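PDB 1H9M: molybdenum-binding-protein, which binds molybdate in the cytoplasm through two tandem TOBE (Mop) domains, apparently with cooperativity between sites, and serves molybdate homeostasis. Local coordinates for the interface of chains A and B. Coordinates in Å, arbitrary orientation; residue numbers count along the deposited sequence, not the author numbering. Chains: chain A/B, Molybdenum-binding-protein.

The interface of chains A and B. Residues chain A 49-50, 141-143; chain B 77-79.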
ATOM      1  N   SER A  49       2.158   6.673 -21.223  1.00 26.55           N
ATOM      2  CA  SER A  49       0.753   6.856 -21.615  1.00 27.15           C
ATOM      3  C   SER A  49       0.213   8.211 -21.202  1.00 28.45           C
ATOM      4  O   SER A  49      -0.421   8.959 -21.981  1.00 31.44           O
ATOM      5  CB  SER A  49      -0.107   5.769 -20.978  1.00 32.91           C
ATOM      6  OG  SER A  49      -1.418   5.965 -21.478  1.00 36.67           O
ATOM      7  N   LEU A  50       0.541   8.685 -20.008  1.00 23.13           N
ATOM      8  CA  LEU A  50       0.158   9.986 -19.482  1.00 20.12           C
ATOM      9  C   LEU A  50       0.977  11.136 -20.069  1.00 20.84           C
ATOM     10  O   LEU A  50       0.792  12.254 -19.663  1.00 25.91           O
ATOM     11  CB  LEU A  50       0.335   9.989 -17.940  1.00 24.68           C
ATOM     12  CG  LEU A  50      -0.751   9.091 -17.235  1.00 29.53           C
ATOM     13  CD1 LEU A  50      -0.547   9.211 -15.726  1.00 30.88           C
ATOM     14  CD2 LEU A  50      -2.133   9.579 -17.535  1.00 32.39           C
ATOM     15  N   LEU A 141      -0.584   8.978  -9.888  1.00 15.61           N
ATOM     16  CA  LEU A 141      -0.597  10.328 -10.472  1.00 17.68           C
ATOM     17  C   LEU A 141      -1.760  10.392 -11.452  1.00 18.37           C
ATOM     18  O   LEU A 141      -2.262   9.426 -12.008  1.00 18.41           O
ATOM     19  CB  LEU A 141       0.658  10.482 -11.361  1.00 17.44           C
ATOM     20  CG  LEU A 141       1.925  10.498 -10.486  1.00 17.74           C
ATOM     21  CD1 LEU A 141       3.168  10.678 -11.450  1.00 22.02           C
ATOM     22  CD2 LEU A 141       1.907  11.520  -9.389  1.00 20.10           C
ATOM     23  N   GLY A 142      -2.216  11.671 -11.612  1.00 20.08           N
ATOM     24  CA  GLY A 142      -3.313  11.871 -12.578  1.00 22.83           C
ATOM     25  C   GLY A 142      -3.042  13.107 -13.469  1.00 21.49           C
ATOM     26  O   GLY A 142      -2.287  13.965 -13.065  1.00 19.40           O
ATOM     27  N   VAL A 143      -3.495  12.999 -14.703  1.00 21.08           N
ATOM     28  CA  VAL A 143      -3.342  14.130 -15.639  1.00 26.98           C
ATOM     29  C   VAL A 143      -4.753  14.504 -16.120  1.00 28.73           C
ATOM     30  O   VAL A 143      -5.625  13.789 -16.456  1.00 26.87           O
ATOM     31  CB  VAL A 143      -2.406  13.974 -16.830  1.00 28.51           C
ATOM     32  CG1 VAL A 143      -0.959  13.847 -16.359  1.00 26.86           C
ATOM     33  CG2 VAL A 143      -2.806  12.855 -17.771  1.00 30.25           C
TER
ATOM     34  N   ARG B  77      -6.935  11.148 -16.359  1.00 27.59           N
ATOM     35  CA  ARG B  77      -6.389   9.862 -16.713  1.00 24.10           C
ATOM     36  C   ARG B  77      -5.396   9.546 -15.552  1.00 22.99           C
ATOM     37  O   ARG B  77      -4.726  10.487 -15.192  1.00 24.02           O
ATOM     38  CB  ARG B  77      -5.643   9.841 -18.063  0.50 23.94           C
ATOM     39  CG  ARG B  77      -6.576  10.371 -19.154  0.50 33.58           C
ATOM     40  CD  ARG B  77      -5.928  10.352 -20.531  0.50 39.18           C
ATOM     41  NE  ARG B  77      -4.776  11.245 -20.638  0.50 41.31           N
ATOM     42  CZ  ARG B  77      -3.765  11.016 -21.472  0.50 47.29           C
ATOM     43  NH1 ARG B  77      -3.766   9.953 -22.267  0.50 50.54           N
ATOM     44  NH2 ARG B  77      -2.740  11.855 -21.527  0.50 47.13           N
ATOM     45  N   LEU B  78      -5.590   8.394 -14.921  1.00 22.05           N
ATOM     46  CA  LEU B  78      -4.721   8.074 -13.764  1.00 21.41           C
ATOM     47  C   LEU B  78      -3.613   7.150 -14.169  1.00 19.62           C
ATOM     48  O   LEU B  78      -3.740   6.330 -15.072  1.00 20.01           O
ATOM     49  CB  LEU B  78      -5.604   7.336 -12.700  1.00 18.84           C
ATOM     50  CG  LEU B  78      -6.770   8.197 -12.184  1.00 23.15           C
ATOM     51  CD1 LEU B  78      -7.557   7.420 -11.133  1.00 24.98           C
ATOM     52  CD2 LEU B  78      -6.262   9.501 -11.642  1.00 20.95           C
ATOM     53  N   SER B  79      -2.518   7.078 -13.374  1.00 16.42           N
ATOM     54  CA  SER B  79      -1.431   6.123 -13.603  1.00 15.90           C
ATOM     55  C   SER B  79      -1.752   4.704 -13.092  1.00 18.13           C
ATOM     56  O   SER B  79      -1.175   3.642 -13.423  1.00 19.71           O
ATOM     57  CB  SER B  79      -0.148   6.448 -12.823  1.00 15.38           C
ATOM     58  OG  SER B  79      -0.384   6.549 -11.379  1.00 15.47           O
TER
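A:Val143 and B:Arg77 pair backbone to backbone, N of each to O of the other (2.8 Å from A:Val143 N to B:Arg77 O), joining strand 140-143 of chain A antiparallel to strand 77-78 of chain B in a small intermolecular sheet that is likely to tie neighbouring subunits of the three-copy assembly together. The ladder continues past A:Gly142, opposite B:Leu78, to B:Ser79 N, which donates to A:Leu141 O at 2.7 Å. A:Gly142 has no side chain, and B:Leu78 sets CD2 against its CA at 3.9 Å. Beneath the other face lies A:Leu50, just after helix 44-49: CD2 touches B:Arg77 CB at 3.6 Å and CD1 faces the backbone of B:Ser79, so one leucine spans both ends of the B segment. B:Arg77 runs past this leucine in the opposite direction and bends at chi3 (-64°), which brings its guanidinium toward the helix end and A:Val143. There CG2 of A:Val143 meets B:Arg77 NE at 3.8 Å, while NH1 comes no nearer than 3.5 Å to A:Ser49 O, a contact rather than a hydrogen bond. With an alanine at B:Arg77, A:Val143 CG2 would probably lose its guanidinium cover and a gap would be likely to open beside the helix end. At the far end, B:Ser79 holds its hydroxyl between its own backbone N and carbonyl carbon (chi1 56°), where OG accepts a nearly straight bond from A:Leu141 N at 2.9 Å.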